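Local coordinates for protein endolysin B (Mycobacterium phage D29, PDB 3HC7) that breaks the bond between mycolic acids and arabinogalactan in the mycobacterial cell wall, helping the phage lyse its host and release new virions, at residues 47-52 against 84-89; 119-124 against 134-139; 185-190 against 220-225. All coordinates share one frame; numbering follows the deposited sequence.

Contact 1 (47-52 against 84-89); sequences FPMWPS and GAIVVG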
ATOM      1  N   PHE A  47      -9.183   7.885   7.472  1.00 33.74           N
ATOM      2  CA  PHE A  47      -8.590   9.005   8.202  1.00 32.04           C
ATOM      3  C   PHE A  47      -8.886   8.962   9.688  1.00 36.71           C
ATOM      4  O   PHE A  47     -10.045   8.839  10.077  1.00 36.45           O
ATOM      5  CB  PHE A  47      -9.057  10.354   7.660  1.00 27.79           C
ATOM      6  CG  PHE A  47      -8.326  11.515   8.276  1.00 34.90           C
ATOM      7  CD1 PHE A  47      -7.080  11.899   7.794  1.00 29.91           C
ATOM      8  CD2 PHE A  47      -8.851  12.183   9.372  1.00 35.03           C
ATOM      9  CE1 PHE A  47      -6.384  12.952   8.376  1.00 29.22           C
ATOM     10  CE2 PHE A  47      -8.161  13.236   9.958  1.00 39.39           C
ATOM     11  CZ  PHE A  47      -6.923  13.619   9.461  1.00 31.17           C
ATOM     12  N   PRO A  48      -7.841   9.099  10.527  1.00 34.58           N
ATOM     13  CA  PRO A  48      -6.445   9.270  10.096  1.00 28.36           C
ATOM     14  C   PRO A  48      -5.876   7.953   9.586  1.00 33.76           C
ATOM     15  O   PRO A  48      -6.054   6.911  10.222  1.00 33.19           O
ATOM     16  CB  PRO A  48      -5.722   9.666  11.386  1.00 31.20           C
ATOM     17  CG  PRO A  48      -6.520   9.039  12.472  1.00 33.26           C
ATOM     18  CD  PRO A  48      -7.962   8.993  11.993  1.00 31.33           C
ATOM     19  N   MET A  49      -5.205   8.000   8.445  1.00 26.78           N
ATOM     20  CA  MET A  49      -4.687   6.796   7.822  1.00 29.39           C
ATOM     21  C   MET A  49      -3.371   6.318   8.443  1.00 30.53           C
ATOM     22  O   MET A  49      -3.206   5.128   8.698  1.00 30.76           O
ATOM     23  CB  MET A  49      -4.491   7.025   6.323  1.00 28.29           C
ATOM     24  CG  MET A  49      -4.073   5.780   5.553  1.00 29.40           C
ATOM     25  SD  MET A  49      -3.924   6.102   3.785  1.00 39.54           S
ATOM     26  CE  MET A  49      -5.648   6.465   3.399  1.00 48.93           C
ATOM     27  N   TRP A  50      -2.429   7.223   8.679  1.00 26.65           N
ATOM     28  CA  TRP A  50      -1.115   6.751   9.107  1.00 25.79           C
ATOM     29  C   TRP A  50      -1.127   5.892  10.378  1.00 26.64           C
ATOM     30  O   TRP A  50      -0.452   4.862  10.424  1.00 31.95           O
ATOM     31  CB  TRP A  50      -0.050   7.859   9.177  1.00 22.32           C
ATOM     32  CG  TRP A  50       1.314   7.229   9.058  1.00 31.70           C
ATOM     33  CD1 TRP A  50       2.178   6.942  10.076  1.00 29.13           C
ATOM     34  CD2 TRP A  50       1.930   6.736   7.856  1.00 27.07           C
ATOM     35  NE1 TRP A  50       3.305   6.329   9.577  1.00 30.42           N
ATOM     36  CE2 TRP A  50       3.178   6.191   8.220  1.00 29.30           C
ATOM     37  CE3 TRP A  50       1.557   6.724   6.506  1.00 25.09           C
ATOM     38  CZ2 TRP A  50       4.055   5.632   7.283  1.00 26.23           C
ATOM     39  CZ3 TRP A  50       2.424   6.170   5.578  1.00 30.19           C
ATOM     40  CH2 TRP A  50       3.660   5.625   5.971  1.00 28.99           C
ATOM     41  N   PRO A  51      -1.898   6.289  11.406  1.00 29.87           N
ATOM     42  CA  PRO A  51      -1.982   5.386  12.569  1.00 33.43           C
ATOM     43  C   PRO A  51      -2.535   4.034  12.171  1.00 33.67           C
ATOM     44  O   PRO A  51      -2.185   3.024  12.782  1.00 38.84           O
ATOM     45  CB  PRO A  51      -2.972   6.093  13.503  1.00 32.27           C
ATOM     46  CG  PRO A  51      -2.872   7.558  13.109  1.00 33.56           C
ATOM     47  CD  PRO A  51      -2.653   7.540  11.617  1.00 28.02           C
ATOM     48  N   SER A  52      -3.402   4.008  11.165  1.00 29.49           N
ATOM     49  CA  SER A  52      -3.931   2.740  10.683  1.00 24.57           C
ATOM     50  C   SER A  52      -2.793   1.929  10.058  1.00 30.67           C
ATOM     51  O   SER A  52      -2.629   0.749  10.350  1.00 32.84           O
ATOM     52  CB  SER A  52      -5.067   2.962   9.687  1.00 32.78           C
ATOM     53  OG  SER A  52      -5.611   1.724   9.260  1.00 36.02           O
ATOM     54  N   GLY A  84      -3.094  -0.879   2.114  1.00 38.02           N
ATOM     55  CA  GLY A  84      -2.448  -2.165   2.303  1.00 43.79           C
ATOM     56  C   GLY A  84      -1.097  -2.239   1.618  1.00 40.55           C
ATOM     57  O   GLY A  84      -0.192  -2.924   2.095  1.00 38.34           O
ATOM     58  N   ALA A  85      -0.961  -1.533   0.496  1.00 36.31           N
ATOM     59  CA  ALA A  85       0.305  -1.480  -0.232  1.00 36.03           C
ATOM     60  C   ALA A  85       1.333  -0.690   0.563  1.00 36.49           C
ATOM     61  O   ALA A  85       2.519  -1.019   0.557  1.00 34.65           O
ATOM     62  CB  ALA A  85       0.109  -0.860  -1.600  1.00 30.03           C
ATOM     63  N   ILE A  86       0.887   0.361   1.241  1.00 31.59           N
ATOM     64  CA  ILE A  86       1.790   1.096   2.128  1.00 30.80           C
ATOM     65  C   ILE A  86       2.311   0.178   3.242  1.00 33.42           C
ATOM     66  O   ILE A  86       3.511   0.174   3.537  1.00 32.50           O
ATOM     67  CB  ILE A  86       1.122   2.327   2.778  1.00 34.51           C
ATOM     68  CG1 ILE A  86       0.517   3.259   1.726  1.00 23.66           C
ATOM     69  CG2 ILE A  86       2.133   3.108   3.630  1.00 31.68           C
ATOM     70  CD1 ILE A  86      -0.299   4.416   2.348  1.00 23.52           C
ATOM     71  N   VAL A  87       1.411  -0.590   3.860  1.00 32.43           N
ATOM     72  CA  VAL A  87       1.814  -1.505   4.926  1.00 35.22           C
ATOM     73  C   VAL A  87       2.887  -2.474   4.430  1.00 30.72           C
ATOM     74  O   VAL A  87       3.946  -2.598   5.044  1.00 29.04           O
ATOM     75  CB  VAL A  87       0.619  -2.303   5.511  1.00 39.45           C
ATOM     76  CG1 VAL A  87       1.123  -3.428   6.449  1.00 30.70           C
ATOM     77  CG2 VAL A  87      -0.347  -1.372   6.240  1.00 31.42           C
ATOM     78  N   VAL A  88       2.615  -3.157   3.321  1.00 33.83           N
ATOM     79  CA  VAL A  88       3.577  -4.120   2.773  1.00 32.51           C
ATOM     80  C   VAL A  88       4.872  -3.417   2.362  1.00 33.32           C
ATOM     81  O   VAL A  88       5.969  -3.943   2.567  1.00 32.99           O
ATOM     82  CB  VAL A  88       3.004  -4.894   1.561  1.00 32.97           C
ATOM     83  CG1 VAL A  88       4.085  -5.762   0.908  1.00 37.26           C
ATOM     84  CG2 VAL A  88       1.816  -5.761   1.980  1.00 39.28           C
ATOM     85  N   GLY A  89       4.737  -2.231   1.776  1.00 31.12           N
ATOM     86  CA  GLY A  89       5.884  -1.454   1.333  1.00 24.97           C
ATOM     87  C   GLY A  89       6.774  -1.008   2.488  1.00 25.34           C
ATOM     88  O   GLY A  89       7.998  -1.033   2.379  1.00 29.26           O
TER

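Contact 2 (119-124 against 134-139); sequences PMRQKG and PVAAPD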
ATOM      1  N   PRO A 119       0.881   3.756  -2.912  1.00 38.55           N
ATOM      2  CA  PRO A 119       1.376   5.116  -2.656  1.00 35.73           C
ATOM      3  C   PRO A 119       2.894   5.188  -2.492  1.00 33.11           C
ATOM      4  O   PRO A 119       3.447   6.287  -2.502  1.00 33.48           O
ATOM      5  CB  PRO A 119       0.677   5.506  -1.350  1.00 37.98           C
ATOM      6  CG  PRO A 119      -0.543   4.643  -1.303  1.00 40.39           C
ATOM      7  CD  PRO A 119      -0.113   3.335  -1.913  1.00 39.98           C
ATOM      8  N   MET A 120       3.557   4.044  -2.346  1.00 32.65           N
ATOM      9  CA  MET A 120       5.013   4.012  -2.279  1.00 32.08           C
ATOM     10  C   MET A 120       5.599   3.451  -3.557  1.00 36.09           C
ATOM     11  O   MET A 120       6.760   3.037  -3.577  1.00 38.63           O
ATOM     12  CB  MET A 120       5.494   3.114  -1.133  1.00 33.86           C
ATOM     13  CG  MET A 120       5.294   3.658   0.266  1.00 37.00           C
ATOM     14  SD  MET A 120       5.783   2.412   1.491  1.00 32.13           S
ATOM     15  CE  MET A 120       7.561   2.358   1.257  1.00 26.44           C
ATOM     16  N   ARG A 121       4.808   3.392  -4.619  1.00 34.33           N
ATOM     17  CA  ARG A 121       5.292   2.758  -5.841  1.00 44.92           C
ATOM     18  C   ARG A 121       6.570   3.418  -6.367  1.00 46.67           C
ATOM     19  O   ARG A 121       6.632   4.635  -6.530  1.00 43.43           O
ATOM     20  CB  ARG A 121       4.216   2.736  -6.924  1.00 45.73           C
ATOM     21  CG  ARG A 121       4.635   1.962  -8.161  1.00 51.92           C
ATOM     22  CD  ARG A 121       3.510   1.869  -9.173  1.00 47.31           C
ATOM     23  NE  ARG A 121       3.216   3.165  -9.780  1.00 48.46           N
ATOM     24  CZ  ARG A 121       3.918   3.699 -10.776  1.00 51.70           C
ATOM     25  NH1 ARG A 121       4.966   3.058 -11.281  1.00 53.32           N
ATOM     26  NH2 ARG A 121       3.575   4.878 -11.267  1.00 55.21           N
ATOM     27  N   GLN A 122       7.587   2.596  -6.617  1.00 42.79           N
ATOM     28  CA  GLN A 122       8.876   3.060  -7.119  1.00 37.53           C
ATOM     29  C   GLN A 122       8.696   3.764  -8.460  1.00 47.59           C
ATOM     30  O   GLN A 122       7.789   3.427  -9.225  1.00 48.21           O
ATOM     31  CB  GLN A 122       9.833   1.867  -7.262  1.00 47.36           C
ATOM     32  CG  GLN A 122      11.081   2.127  -8.099  1.00 44.43           C
ATOM     33  CD  GLN A 122      12.015   0.930  -8.140  1.00 51.37           C
ATOM     34  OE1 GLN A 122      12.139   0.192  -7.162  1.00 50.00           O
ATOM     35  NE2 GLN A 122      12.679   0.733  -9.273  1.00 52.83           N
ATOM     36  N   LYS A 123       9.555   4.739  -8.746  1.00 52.86           N
ATOM     37  CA  LYS A 123       9.425   5.521  -9.972  1.00 55.41           C
ATOM     38  C   LYS A 123       9.590   4.653 -11.224  1.00 58.49           C
ATOM     39  O   LYS A 123      10.586   3.942 -11.371  1.00 62.00           O
ATOM     40  CB  LYS A 123      10.443   6.663  -9.999  1.00 61.97           C
ATOM     41  CG  LYS A 123      10.082   7.775 -10.979  1.00 71.92           C
ATOM     42  CD  LYS A 123      11.313   8.353 -11.663  1.00 81.79           C
ATOM     43  CE  LYS A 123      12.382   8.783 -10.668  1.00 85.10           C
ATOM     44  NZ  LYS A 123      13.603   9.286 -11.370  1.00 90.09           N
ATOM     45  N   GLY A 124       8.605   4.710 -12.118  1.00 57.37           N
ATOM     46  CA  GLY A 124       8.687   4.017 -13.391  1.00 66.79           C
ATOM     47  C   GLY A 124       8.524   2.508 -13.320  1.00 66.71           C
ATOM     48  O   GLY A 124       8.695   1.809 -14.315  1.00 74.37           O
ATOM     49  N   PRO A 134      -5.337   1.661 -18.587  1.00 82.87           N
ATOM     50  CA  PRO A 134      -3.955   1.757 -19.067  1.00 82.08           C
ATOM     51  C   PRO A 134      -2.966   1.781 -17.905  1.00 74.67           C
ATOM     52  O   PRO A 134      -3.191   2.477 -16.919  1.00 69.90           O
ATOM     53  CB  PRO A 134      -3.934   3.097 -19.801  1.00 85.28           C
ATOM     54  CG  PRO A 134      -5.017   3.905 -19.162  1.00 83.12           C
ATOM     55  CD  PRO A 134      -6.049   2.951 -18.645  1.00 82.34           C
ATOM     56  N   VAL A 135      -1.886   1.018 -18.023  1.00 72.90           N
ATOM     57  CA  VAL A 135      -0.869   0.990 -16.985  1.00 72.56           C
ATOM     58  C   VAL A 135      -0.333   2.402 -16.752  1.00 72.62           C
ATOM     59  O   VAL A 135      -0.350   3.234 -17.659  1.00 69.39           O
ATOM     60  CB  VAL A 135       0.285   0.040 -17.361  1.00 73.98           C
ATOM     61  CG1 VAL A 135       1.033   0.573 -18.572  1.00 75.34           C
ATOM     62  CG2 VAL A 135       1.225  -0.163 -16.176  1.00 69.36           C
ATOM     63  N   ALA A 136       0.124   2.669 -15.531  1.00 72.48           N
ATOM     64  CA  ALA A 136       0.676   3.972 -15.172  1.00 70.87           C
ATOM     65  C   ALA A 136       1.891   4.324 -16.032  1.00 67.54           C
ATOM     66  O   ALA A 136       2.709   3.462 -16.341  1.00 63.70           O
ATOM     67  CB  ALA A 136       1.050   3.991 -13.699  1.00 68.55           C
ATOM     68  N   ALA A 137       2.007   5.599 -16.397  1.00 69.10           N
ATOM     69  CA  ALA A 137       3.069   6.072 -17.287  1.00 67.39           C
ATOM     70  C   ALA A 137       4.448   6.026 -16.634  1.00 60.45           C
ATOM     71  O   ALA A 137       4.560   5.976 -15.411  1.00 60.92           O
ATOM     72  CB  ALA A 137       2.758   7.483 -17.767  1.00 70.43           C
ATOM     73  N   PRO A 138       5.502   6.049 -17.462  1.00 63.28           N
ATOM     74  CA  PRO A 138       6.907   5.919 -17.057  1.00 64.95           C
ATOM     75  C   PRO A 138       7.432   7.047 -16.179  1.00 62.26           C
ATOM     76  O   PRO A 138       8.385   6.821 -15.436  1.00 67.43           O
ATOM     77  CB  PRO A 138       7.656   5.942 -18.392  1.00 71.29           C
ATOM     78  CG  PRO A 138       6.651   5.503 -19.401  1.00 73.94           C
ATOM     79  CD  PRO A 138       5.350   6.045 -18.927  1.00 74.26           C
ATOM     80  N   ASP A 139       6.865   8.243 -16.278  1.00 66.73           N
ATOM     81  CA  ASP A 139       7.374   9.354 -15.475  1.00 75.97           C
ATOM     82  C   ASP A 139       6.579   9.557 -14.185  1.00 70.43           C
ATOM     83  O   ASP A 139       6.691  10.597 -13.536  1.00 74.28           O
ATOM     84  CB  ASP A 139       7.467  10.654 -16.294  1.00 81.32           C
ATOM     85  CG  ASP A 139       6.116  11.161 -16.755  1.00 86.81           C
ATOM     86  OD1 ASP A 139       5.178  10.350 -16.878  1.00 89.08           O
ATOM     87  OD2 ASP A 139       5.997  12.382 -17.004  1.00 89.12           O
TER

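Contact 3 (185-190 against 220-225); sequences RIVMKA and GAIIDA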
ATOM      1  N   ARG A 185      -0.450  14.430   0.578  1.00 29.94           N
ATOM      2  CA  ARG A 185       0.538  13.714   1.397  1.00 31.59           C
ATOM      3  C   ARG A 185       0.299  14.018   2.864  1.00 30.79           C
ATOM      4  O   ARG A 185       0.398  13.144   3.709  1.00 23.19           O
ATOM      5  CB  ARG A 185       1.975  14.094   1.030  1.00 38.09           C
ATOM      6  CG  ARG A 185       2.661  13.113   0.115  1.00 42.68           C
ATOM      7  CD  ARG A 185       4.163  13.343   0.065  1.00 34.44           C
ATOM      8  NE  ARG A 185       4.491  14.712  -0.282  1.00 37.65           N
ATOM      9  CZ  ARG A 185       4.693  15.137  -1.522  1.00 32.51           C
ATOM     10  NH1 ARG A 185       4.591  14.298  -2.541  1.00 34.25           N
ATOM     11  NH2 ARG A 185       4.995  16.403  -1.740  1.00 44.99           N
ATOM     12  N   ILE A 186      -0.034  15.269   3.171  1.00 26.14           N
ATOM     13  CA  ILE A 186      -0.291  15.632   4.555  1.00 24.56           C
ATOM     14  C   ILE A 186      -1.407  14.773   5.155  1.00 27.58           C
ATOM     15  O   ILE A 186      -1.263  14.222   6.254  1.00 24.47           O
ATOM     16  CB  ILE A 186      -0.622  17.123   4.669  1.00 28.50           C
ATOM     17  CG1 ILE A 186       0.683  17.922   4.604  1.00 31.27           C
ATOM     18  CG2 ILE A 186      -1.383  17.410   5.961  1.00 19.65           C
ATOM     19  CD1 ILE A 186       0.492  19.396   4.413  1.00 32.29           C
ATOM     20  N   VAL A 187      -2.510  14.658   4.421  1.00 29.20           N
ATOM     21  CA  VAL A 187      -3.664  13.875   4.860  1.00 25.66           C
ATOM     22  C   VAL A 187      -3.297  12.410   5.125  1.00 32.59           C
ATOM     23  O   VAL A 187      -3.666  11.822   6.150  1.00 30.60           O
ATOM     24  CB  VAL A 187      -4.823  13.978   3.833  1.00 27.37           C
ATOM     25  CG1 VAL A 187      -5.830  12.875   4.037  1.00 29.94           C
ATOM     26  CG2 VAL A 187      -5.497  15.312   3.971  1.00 30.82           C
ATOM     27  N   MET A 188      -2.540  11.826   4.216  1.00 26.31           N
ATOM     28  CA  MET A 188      -2.125  10.440   4.386  1.00 27.10           C
ATOM     29  C   MET A 188      -1.170  10.191   5.566  1.00 26.31           C
ATOM     30  O   MET A 188      -1.196   9.110   6.162  1.00 29.16           O
ATOM     31  CB  MET A 188      -1.531   9.910   3.094  1.00 22.27           C
ATOM     32  CG  MET A 188      -2.565   9.679   2.011  1.00 31.99           C
ATOM     33  SD  MET A 188      -1.776   9.156   0.485  1.00 71.00           S
ATOM     34  CE  MET A 188      -0.515   8.076   1.134  1.00 36.32           C
ATOM     35  N   LYS A 189      -0.341  11.178   5.912  1.00 25.84           N
ATOM     36  CA  LYS A 189       0.641  11.011   6.998  1.00 28.68           C
ATOM     37  C   LYS A 189       0.182  11.500   8.379  1.00 31.02           C
ATOM     38  O   LYS A 189       0.839  11.237   9.387  1.00 26.95           O
ATOM     39  CB  LYS A 189       1.943  11.731   6.633  1.00 34.05           C
ATOM     40  CG  LYS A 189       2.615  11.190   5.389  1.00 39.42           C
ATOM     41  CD  LYS A 189       3.534  12.227   4.775  1.00 49.57           C
ATOM     42  CE  LYS A 189       4.642  12.650   5.728  1.00 56.03           C
ATOM     43  NZ  LYS A 189       5.581  13.599   5.057  1.00 61.02           N
ATOM     44  N   ALA A 190      -0.933  12.224   8.429  1.00 24.29           N
ATOM     45  CA  ALA A 190      -1.337  12.907   9.652  1.00 21.62           C
ATOM     46  C   ALA A 190      -1.802  11.944  10.743  1.00 24.96           C
ATOM     47  O   ALA A 190      -2.353  10.885  10.447  1.00 23.54           O
ATOM     48  CB  ALA A 190      -2.448  13.917   9.343  1.00 22.57           C
ATOM     49  N   GLY A 220     -10.084  18.803   4.114  1.00 26.21           N
ATOM     50  CA  GLY A 220     -11.406  18.263   4.383  1.00 27.62           C
ATOM     51  C   GLY A 220     -12.028  17.586   3.170  1.00 24.40           C
ATOM     52  O   GLY A 220     -12.611  16.508   3.267  1.00 23.24           O
ATOM     53  N   ALA A 221     -11.904  18.222   2.012  1.00 21.78           N
ATOM     54  CA  ALA A 221     -12.511  17.690   0.804  1.00 22.61           C
ATOM     55  C   ALA A 221     -11.808  16.421   0.376  1.00 28.44           C
ATOM     56  O   ALA A 221     -12.437  15.480  -0.117  1.00 31.44           O
ATOM     57  CB  ALA A 221     -12.490  18.742  -0.319  1.00 26.83           C
ATOM     58  N   ILE A 222     -10.499  16.373   0.579  1.00 21.08           N
ATOM     59  CA  ILE A 222      -9.774  15.169   0.220  1.00 21.99           C
ATOM     60  C   ILE A 222     -10.235  14.042   1.143  1.00 34.33           C
ATOM     61  O   ILE A 222     -10.482  12.929   0.685  1.00 27.94           O
ATOM     62  CB  ILE A 222      -8.251  15.369   0.275  1.00 28.67           C
ATOM     63  CG1 ILE A 222      -7.802  16.291  -0.866  1.00 30.40           C
ATOM     64  CG2 ILE A 222      -7.536  14.032   0.151  1.00 26.34           C
ATOM     65  CD1 ILE A 222      -6.408  16.858  -0.667  1.00 25.58           C
ATOM     66  N   ILE A 223     -10.387  14.344   2.433  1.00 30.70           N
ATOM     67  CA  ILE A 223     -10.830  13.329   3.384  1.00 26.87           C
ATOM     68  C   ILE A 223     -12.240  12.836   3.038  1.00 28.48           C
ATOM     69  O   ILE A 223     -12.496  11.638   3.044  1.00 33.25           O
ATOM     70  CB  ILE A 223     -10.735  13.831   4.841  1.00 30.13           C
ATOM     71  CG1 ILE A 223      -9.259  13.959   5.249  1.00 23.91           C
ATOM     72  CG2 ILE A 223     -11.447  12.870   5.793  1.00 28.24           C
ATOM     73  CD1 ILE A 223      -9.030  14.854   6.452  1.00 27.24           C
ATOM     74  N   ASP A 224     -13.138  13.759   2.701  1.00 28.42           N
ATOM     75  CA  ASP A 224     -14.480  13.380   2.262  1.00 32.28           C
ATOM     76  C   ASP A 224     -14.443  12.449   1.051  1.00 36.27           C
ATOM     77  O   ASP A 224     -15.244  11.528   0.952  1.00 33.46           O
ATOM     78  CB  ASP A 224     -15.336  14.614   1.962  1.00 23.74           C
ATOM     79  CG  ASP A 224     -15.768  15.351   3.226  1.00 40.89           C
ATOM     80  OD1 ASP A 224     -15.900  14.700   4.284  1.00 45.30           O
ATOM     81  OD2 ASP A 224     -15.988  16.581   3.163  1.00 49.85           O
ATOM     82  N   ALA A 225     -13.513  12.678   0.131  1.00 38.28           N
ATOM     83  CA  ALA A 225     -13.405  11.819  -1.049  1.00 41.65           C
ATOM     84  C   ALA A 225     -12.805  10.451  -0.731  1.00 37.03           C
ATOM     85  O   ALA A 225     -13.284   9.428  -1.217  1.00 42.82           O
ATOM     86  CB  ALA A 225     -12.612  12.511  -2.156  1.00 39.76           C
TER

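Contact 1 (47-52 against 84-89)
Ile86 meets Trp50 and Met49 with different branches, and this purely apolar touch makes the contact. Its CG2 methyl lies 3.6 Å from Trp50 CZ3 and 3.8 Å from Trp50 CH2, meeting the six-membered part of the indole obliquely at these two atoms. The other branch ends in CD1, 4.2 Å from Met49 SD, a looser approach. The split follows from the isoleucine torsions: CG1 stands beside the backbone N (chi1 -55°) and runs on extended to CD1, while CG2, anti to that N, is left for the tryptophan. Trp50 reaches across with CG roughly anti to its own backbone N (chi1 -157°), which lets a large ring bridge CA atoms 9.4 Å apart between Trp50 and Ile86. No hydrogen bond joins the two segments.

Farther out, Ser52 OG is hydrogen-bonded to Gln83 OE1 and Ala45 N, tying the first turn of helix 50-70 to the start of helix 83-96. The site is close to catalysis in the cutinase-like alpha/beta-hydrolase fold: Gly84 is the last glycine of a GxSxG sequence around the active-site Ser82, consistent with the nucleophile elbow of this fold, and the Met49 side chain is about 7 Å from that of Ser82. Ile86 also touches Val53 and Pro119. Helix 83-96 packs further on helix 50-70 through Val87 against Val57 and Leu60, while Val88 turns to Val113 and Phe115 of strand 110-116 in the central parallel sheet.

Contact 2 (119-124 against 134-139)
Arg121 and Ala136 face each other in the long irregular loop that follows strand 110-116 of the alpha/beta-hydrolase sheet, a connection that folds back on itself before the short strand 140-141. The van der Waals part is a methyl laid over one face of the guanidinium: Ala136 CB sits 3.6 Å from Arg121 NH2 and 4.1 Å from Arg121 CZ. The arginine leaves its backbone extended, with CG anti to the N (chi1 -174°), then bends at chi3 (69°), bringing the flat face of the guanidinium against that methyl.

Hydrogen bonds fix the same group from outside the two segments: Arg121 NH1 binds Phe125 O and NE binds Ala169 O, whereas NH2 has a weak bond to Thr140 OG1. With backbone carbonyls gripping two of its nitrogens, the guanidinium is restrained in rotation, and the buried charge works as a tie between loop segments. The facing segment 134-139 is held too, Ala137 N binding Asp164 OD2 and Ala137 O the Thr140 hydroxyl that Arg121 NH2 approaches, close to the probable catalytic Asp166, whose side chain is about 7 Å from that of Ala136.

Direct backbone packing is confined to the other end, where the chains draw within 4.5 Å between Gly124 CA and Pro138 CA. Gly124 turns there with a positive phi of 73°, and its CA lies 3.5 Å from Pro138 O.

Contact 3 (185-190 against 220-225)
Val187 faces Ile222 and Ile223, two successive residues of helix 212-230, with both its methyls on the side of the second helix. Its CG1 makes the closest approach, 3.8 Å to Ile223 CG1, while Val187 CG2 lies 4.2 Å from the same Ile223 carbon. Thus the fork of the valine straddles the gamma carbon of Ile223, with the two side chains inclined to one another rather than parallel. Ile222 comes from another direction: its CG2 is 4.4 Å from Val187 CG1, a loose touch. Seen from Val187 CG1, Ile222 CG2 and Ile223 CG1 lie about 82° apart, so the two isoleucines meet neighbouring sides of one methyl.

The torsions divide the work. In Val187, CG1 is anti to the backbone N (chi1 163°) and CG2 stands beside it, opening the fork toward helix 212-230. In Ile223 it is CG1, placed beside the backbone N, that swings to the valine, although the side chain leaves its backbone pointing along the interface. The helices run close here, Val187 CA and Ile223 CA being 7.3 Å apart. All across the interface is hydrocarbon, and no hydrogen bond crosses it.

Val187 continues along helix 212-230 onto Ala219 and Leu226. Helix 179-189 ends just beyond the contact, Ala190 being the first residue to leave helical geometry. On other sides of helix 179-189, Ile186 packs on Gln203 and Leu207 of helix 200-207, and Met188 on Pro119 and Leu144. Helices 179-189, 200-207 and 212-230 thus come together around Ile186 and Val187, while Ile222 rests on Tyr168 of the loop following strand 157-161.

Overall arrangement
The three contacts follow one another along the chain without overlapping. Contact 1 joins two helices of the cutinase-like core, contact 2 brings together two parts of the loop after strand 110-116, and contact 3 pairs helices lying in sequence between Asp166 and His240 of the active site. The centres of contacts 1 and 2 are about 19 Å apart, those of contacts 1 and 3 about 13 Å, and those of contacts 2 and 3 about 21 Å, yet all three touch. Pro119 links them: its CG lies 3.5 Å from Ile86 CG1, and its CB 3.8 Å from Met188 CE. Trp50 CB also rests 3.5 Å from Met188 O. Helix 179-189 thus packs directly against the start of helix 50-70 and the loop after strand 110-116.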